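Local coordinates for protein Non-reducing end beta-L-arabinofuranosidase (Bacteroides thetaiotaomicron, PDB 5MQO) that probably hydrolyses glycosidic linkages of plant pectin as a member of glycoside hydrolase family 127, and is associated with aceric acidase activity, at residues A543-G548 against V572-M577; L531-P536 against A561-T566. One frame throughout, in Å; residues are numbered along the deposited sequence.

Contact 1: residues A543-G548 against V572-M577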
loop_
_atom_site.group_PDB
_atom_site.type_symbol
_atom_site.label_atom_id
_atom_site.label_comp_id
_atom_site.label_asym_id
_atom_site.label_seq_id
_atom_site.Cartn_x
_atom_site.Cartn_y
_atom_site.Cartn_z
ATOM N N ALA A 543 -0.908 25.528 -7.907
ATOM C CA ALA A 543 -0.028 26.693 -7.918
ATOM C C ALA A 543 1.002 26.590 -6.809
ATOM O O ALA A 543 0.724 26.020 -5.728
ATOM C CB ALA A 543 -0.834 27.984 -7.784
ATOM N N LEU A 544 2.180 27.153 -7.104
ATOM C CA LEU A 544 3.274 27.323 -6.142
ATOM C C LEU A 544 3.561 28.789 -5.763
ATOM O O LEU A 544 3.332 29.720 -6.546
ATOM C CB LEU A 544 4.547 26.728 -6.718
ATOM C CG LEU A 544 4.596 25.203 -6.792
ATOM C CD1 LEU A 544 5.756 24.788 -7.684
ATOM C CD2 LEU A 544 4.739 24.573 -5.414
ATOM N N THR A 545 4.067 28.980 -4.546
ATOM C CA THR A 545 4.652 30.258 -4.129
ATOM C C THR A 545 5.957 29.977 -3.379
ATOM O O THR A 545 6.130 28.890 -2.825
ATOM C CB THR A 545 3.681 31.097 -3.265
ATOM O OG1 THR A 545 3.492 30.465 -1.991
ATOM C CG2 THR A 545 2.331 31.284 -3.972
ATOM N N VAL A 546 6.891 30.929 -3.421
ATOM C CA VAL A 546 8.105 30.868 -2.588
ATOM C C VAL A 546 8.290 32.160 -1.791
ATOM O O VAL A 546 8.539 33.238 -2.353
ATOM C CB VAL A 546 9.396 30.566 -3.373
ATOM C CG1 VAL A 546 10.503 30.172 -2.401
ATOM C CG2 VAL A 546 9.169 29.460 -4.382
ATOM N N ASN A 547 8.176 32.021 -0.472
ATOM C CA ASN A 547 8.039 33.130 0.457
ATOM C C ASN A 547 6.908 34.103 0.059
ATOM O O ASN A 547 7.048 35.313 0.205
ATOM C CB ASN A 547 9.381 33.848 0.629
ATOM C CG ASN A 547 10.441 32.977 1.297
ATOM O OD1 ASN A 547 10.234 32.471 2.404
ATOM N ND2 ASN A 547 11.602 32.843 0.646
ATOM N N GLY A 548 5.791 33.560 -0.435
ATOM C CA GLY A 548 4.663 34.352 -0.958
ATOM C C GLY A 548 4.695 34.774 -2.429
ATOM O O GLY A 548 3.714 35.333 -2.918
ATOM N N VAL A 572 10.151 29.396 2.577
ATOM C CA VAL A 572 8.815 28.814 2.637
ATOM C C VAL A 572 8.325 28.556 1.224
ATOM O O VAL A 572 8.200 29.488 0.443
ATOM C CB VAL A 572 7.861 29.780 3.367
ATOM C CG1 VAL A 572 6.394 29.489 3.070
ATOM C CG2 VAL A 572 8.119 29.735 4.865
ATOM N N VAL A 573 8.056 27.296 0.900
ATOM C CA VAL A 573 7.326 26.942 -0.314
ATOM C C VAL A 573 5.898 26.536 0.059
ATOM O O VAL A 573 5.665 25.915 1.105
ATOM C CB VAL A 573 7.975 25.763 -1.060
ATOM C CG1 VAL A 573 7.402 25.649 -2.470
ATOM C CG2 VAL A 573 9.478 25.922 -1.122
ATOM N N GLU A 574 4.956 26.875 -0.815
ATOM C CA GLU A 574 3.546 26.638 -0.562
ATOM C C GLU A 574 2.820 26.154 -1.828
ATOM O O GLU A 574 2.602 26.911 -2.776
ATOM C CB GLU A 574 2.886 27.894 0.011
ATOM C CG GLU A 574 1.598 27.615 0.770
ATOM C CD GLU A 574 1.065 28.840 1.491
ATOM O OE1 GLU A 574 1.637 29.209 2.546
ATOM O OE2 GLU A 574 0.080 29.427 0.983
ATOM N N LEU A 575 2.464 24.871 -1.828
ATOM C CA LEU A 575 1.697 24.255 -2.898
ATOM C C LEU A 575 0.246 24.455 -2.575
ATOM O O LEU A 575 -0.167 24.135 -1.461
ATOM C CB LEU A 575 2.008 22.772 -2.929
ATOM C CG LEU A 575 1.304 21.935 -3.993
ATOM C CD1 LEU A 575 1.663 22.384 -5.403
ATOM C CD2 LEU A 575 1.645 20.468 -3.800
ATOM N N VAL A 576 -0.516 25.013 -3.515
ATOM C CA VAL A 576 -1.982 25.035 -3.411
ATOM C C VAL A 576 -2.562 24.164 -4.513
ATOM O O VAL A 576 -2.487 24.527 -5.671
ATOM C CB VAL A 576 -2.573 26.463 -3.540
ATOM C CG1 VAL A 576 -4.098 26.455 -3.380
ATOM C CG2 VAL A 576 -1.945 27.396 -2.525
ATOM N N MET A 577 -3.109 23.011 -4.141
ATOM C CA MET A 577 -3.793 22.092 -5.078
ATOM C C MET A 577 -5.274 22.326 -4.942
ATOM O O MET A 577 -5.771 22.356 -3.835
ATOM C CB MET A 577 -3.493 20.613 -4.746
ATOM C CG MET A 577 -2.045 20.179 -4.995
ATOM S SD MET A 577 -1.469 18.662 -4.154
ATOM C CE MET A 577 -1.309 19.237 -2.475
#
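Leu544 and Leu575 face each other across two neighbouring antiparallel strands, and their side chains cross obliquely, CD2 of Leu544 lying 3.8 Å from CD1 of Leu575. In Leu575, chi1 (-180°) puts CG anti to the backbone N and chi2 (62°) then sets CD1 near Leu544. Val573, on the same face, adds its CG1 at 4.1 Å from Leu544 CD2, so this one methyl meets two side chains of the other strand. Beyond them, Leu544 and Val546 rest on the strand 559-565, while Val573 touches Leu531.

The other face, with Ala543, Thr545, Glu574 and Val576, is more polar. There the side chains of Thr545 and Glu574 lie side by side and point the same way, Thr545 OG1 coming within 3.3 Å of Glu574 CB. The carboxylate leads away from Thr545, and its OE1 forms a salt bridge with Arg516 on the adjacent strand. At the turn end, Asn547 N gives a 2.7 Å, nearly straight bond to Val572 O, while Asn547 OD1 accepts a weak bond from Val572 N, and Asn547 ND2 is hydrogen-bonded to Asp571 OD1. At the other end, Val576 N donates to Ala543 O at 2.7 Å. One face apolar and buried, the other mixed in character and more open to solvent, is the pattern of an antiparallel sheet forming one layer of a beta sandwich, here in the GH127 middle domain.

Contact 2: residues L531-P536 against A561-T566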
loop_
_atom_site.group_PDB
_atom_site.type_symbol
_atom_site.label_atom_id
_atom_site.label_comp_id
_atom_site.label_asym_id
_atom_site.label_seq_id
_atom_site.Cartn_x
_atom_site.Cartn_y
_atom_site.Cartn_z
ATOM N N LEU A 531 13.616 21.411 -4.812
ATOM C CA LEU A 531 12.535 20.796 -4.043
ATOM C C LEU A 531 11.451 20.440 -5.026
ATOM O O LEU A 531 10.859 21.323 -5.640
ATOM C CB LEU A 531 11.961 21.749 -2.987
ATOM C CG LEU A 531 12.795 21.982 -1.724
ATOM C CD1 LEU A 531 12.010 22.824 -0.719
ATOM C CD2 LEU A 531 13.243 20.686 -1.069
ATOM N N PHE A 532 11.177 19.151 -5.166
ATOM C CA PHE A 532 10.194 18.679 -6.140
ATOM C C PHE A 532 8.893 18.423 -5.414
ATOM O O PHE A 532 8.906 17.836 -4.326
ATOM C CB PHE A 532 10.650 17.389 -6.780
ATOM C CG PHE A 532 11.948 17.488 -7.507
ATOM C CD1 PHE A 532 13.152 17.405 -6.827
ATOM C CD2 PHE A 532 11.977 17.583 -8.895
ATOM C CE1 PHE A 532 14.366 17.457 -7.499
ATOM C CE2 PHE A 532 13.185 17.626 -9.584
ATOM C CZ PHE A 532 14.386 17.571 -8.876
ATOM N N PHE A 533 7.782 18.835 -6.016
ATOM C CA PHE A 533 6.431 18.569 -5.470
ATOM C C PHE A 533 5.609 17.779 -6.449
ATOM O O PHE A 533 5.362 18.221 -7.583
ATOM C CB PHE A 533 5.704 19.881 -5.140
ATOM C CG PHE A 533 6.426 20.704 -4.126
ATOM C CD1 PHE A 533 7.520 21.488 -4.506
ATOM C CD2 PHE A 533 6.072 20.629 -2.789
ATOM C CE1 PHE A 533 8.226 22.200 -3.571
ATOM C CE2 PHE A 533 6.765 21.345 -1.853
ATOM C CZ PHE A 533 7.846 22.132 -2.239
ATOM N N ARG A 534 5.180 16.600 -6.034
ATOM C CA ARG A 534 4.338 15.789 -6.907
ATOM C C ARG A 534 3.025 16.535 -7.136
ATOM O O ARG A 534 2.452 17.075 -6.200
ATOM C CB ARG A 534 4.104 14.398 -6.310
ATOM C CG ARG A 534 3.308 13.463 -7.205
ATOM C CD ARG A 534 3.303 12.060 -6.656
ATOM N NE ARG A 534 2.459 12.016 -5.488
ATOM C CZ ARG A 534 1.133 11.890 -5.505
ATOM N NH1 ARG A 534 0.458 11.866 -4.346
ATOM N NH2 ARG A 534 0.473 11.769 -6.661
ATOM N N ILE A 535 2.602 16.623 -8.388
ATOM C CA ILE A 535 1.231 16.999 -8.725
ATOM C C ILE A 535 0.393 15.729 -8.937
ATOM O O ILE A 535 0.614 15.031 -9.928
ATOM C CB ILE A 535 1.172 17.828 -10.014
ATOM C CG1 ILE A 535 2.181 18.990 -9.959
ATOM C CG2 ILE A 535 -0.264 18.286 -10.252
ATOM C CD1 ILE A 535 2.185 19.762 -8.650
ATOM N N PRO A 536 -0.555 15.424 -8.006
ATOM C CA PRO A 536 -1.454 14.263 -8.168
ATOM C C PRO A 536 -2.197 14.166 -9.500
ATOM O O PRO A 536 -2.552 15.183 -10.086
ATOM C CB PRO A 536 -2.450 14.414 -7.011
ATOM C CG PRO A 536 -1.647 15.059 -5.943
ATOM C CD PRO A 536 -0.659 15.972 -6.638
ATOM N N ALA A 561 6.661 18.967 -9.995
ATOM C CA ALA A 561 6.999 20.393 -10.142
ATOM C C ALA A 561 8.326 20.629 -9.422
ATOM O O ALA A 561 8.426 20.384 -8.216
ATOM C CB ALA A 561 5.911 21.281 -9.568
ATOM N N GLU A 562 9.338 21.068 -10.173
ATOM C CA GLU A 562 10.684 21.314 -9.641
ATOM C C GLU A 562 10.807 22.782 -9.219
ATOM O O GLU A 562 10.249 23.668 -9.870
ATOM C CB GLU A 562 11.741 20.993 -10.705
ATOM C CG GLU A 562 13.174 21.080 -10.203
ATOM C CD GLU A 562 14.211 20.795 -11.275
ATOM O OE1 GLU A 562 13.843 20.652 -12.462
ATOM O OE2 GLU A 562 15.408 20.724 -10.928
ATOM N N VAL A 563 11.526 23.033 -8.131
ATOM C CA VAL A 563 11.828 24.403 -7.686
ATOM C C VAL A 563 13.317 24.464 -7.365
ATOM O O VAL A 563 13.710 24.118 -6.261
ATOM C CB VAL A 563 10.962 24.826 -6.463
ATOM C CG1 VAL A 563 11.206 26.282 -6.085
ATOM C CG2 VAL A 563 9.481 24.645 -6.760
ATOM N N ASN A 564 14.141 24.859 -8.340
ATOM C CA ASN A 564 15.589 24.920 -8.133
ATOM C C ASN A 564 16.006 26.305 -7.660
ATOM O O ASN A 564 15.677 27.306 -8.286
ATOM C CB ASN A 564 16.360 24.548 -9.388
ATOM C CG ASN A 564 17.852 24.362 -9.110
ATOM O OD1 ASN A 564 18.260 23.488 -8.319
ATOM N ND2 ASN A 564 18.675 25.183 -9.752
ATOM N N ARG A 565 16.764 26.344 -6.568
ATOM C CA ARG A 565 16.930 27.553 -5.768
ATOM C C ARG A 565 18.094 27.341 -4.798
ATOM O O ARG A 565 18.346 26.221 -4.364
ATOM C CB ARG A 565 15.626 27.788 -4.995
ATOM C CG ARG A 565 15.515 29.081 -4.215
ATOM C CD ARG A 565 15.371 30.282 -5.139
ATOM N NE ARG A 565 14.148 30.203 -5.948
ATOM C CZ ARG A 565 12.955 30.708 -5.615
ATOM N NH1 ARG A 565 12.775 31.366 -4.464
ATOM N NH2 ARG A 565 11.922 30.552 -6.453
ATOM N N THR A 566 18.822 28.405 -4.468
ATOM C CA THR A 566 19.802 28.344 -3.375
ATOM C C THR A 566 18.992 28.651 -2.124
ATOM O O THR A 566 18.663 29.802 -1.857
ATOM C CB THR A 566 21.002 29.317 -3.559
ATOM O OG1 THR A 566 21.690 29.007 -4.773
ATOM C CG2 THR A 566 22.000 29.174 -2.415
#
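Phe532 and Glu562 run side by side and point the same way, a non-polar ring set beside an acidic chain. The first torsion of Phe532 (chi1 -60°) sets CG anti to the carbonyl carbon. Near the backbone, CB sits 4.0 Å from Ala561 O. Further out, ring atom CD2 is 3.9 Å from Glu562 CB, and CE2 meets Glu562 CG at 3.5 Å, the closest approach of the two side chains. At the tip, CZ lies 3.9 Å from Glu562 OE2. Because the glutamate chain is extended, the contact follows it from CB to the carboxylate, whose plane is turned only 15° from that of the ring. OE2 finds its polar partner in Ser530 OG, and the phenylalanine ring also stacks on Tyr482. An alanine in place of Phe532 would probably leave the methylenes of Glu562 without their apolar cover and Tyr482 without its stacking partner.

The opposite face of the strand pair carries Phe533, Ala561 and Val563. Phe533 N donates to Ala561 O at 2.8 Å, and Phe533 O accepts from Ala561 N. Beyond this pair, Ile535 CD1 reaches Ala561 CB at 4.1 Å. The chemistry is thus divided: backbone bonds join the strands, apolar groups make up the face of Phe533, Ala561 and Val563, and on the other the exposed Glu562 sets its hydrocarbon part against a buried ring while its OE2 bonds to a hydroxyl.

How the contacts relate
From the N terminus the chain lays down 531-536, then 543-548, then 561-566, and last 572-577. Contact 2 closes a loop when 561-566 returns to the first strand; contact 1 closes another when 572-577 returns to the second. The two loops therefore cross, because these four segments alternate between the two sheets. Between the sheets, Val573 CG1 lies 3.6 Å from Phe533 CZ, and Leu544 CD1 lies 3.8 Å from Val563 CG2, so the inward faces of both contacts share one apolar interior. Beyond it, Arg534 forms salt bridges with Glu406 and Glu409, tying the sandwich to helix 402-416.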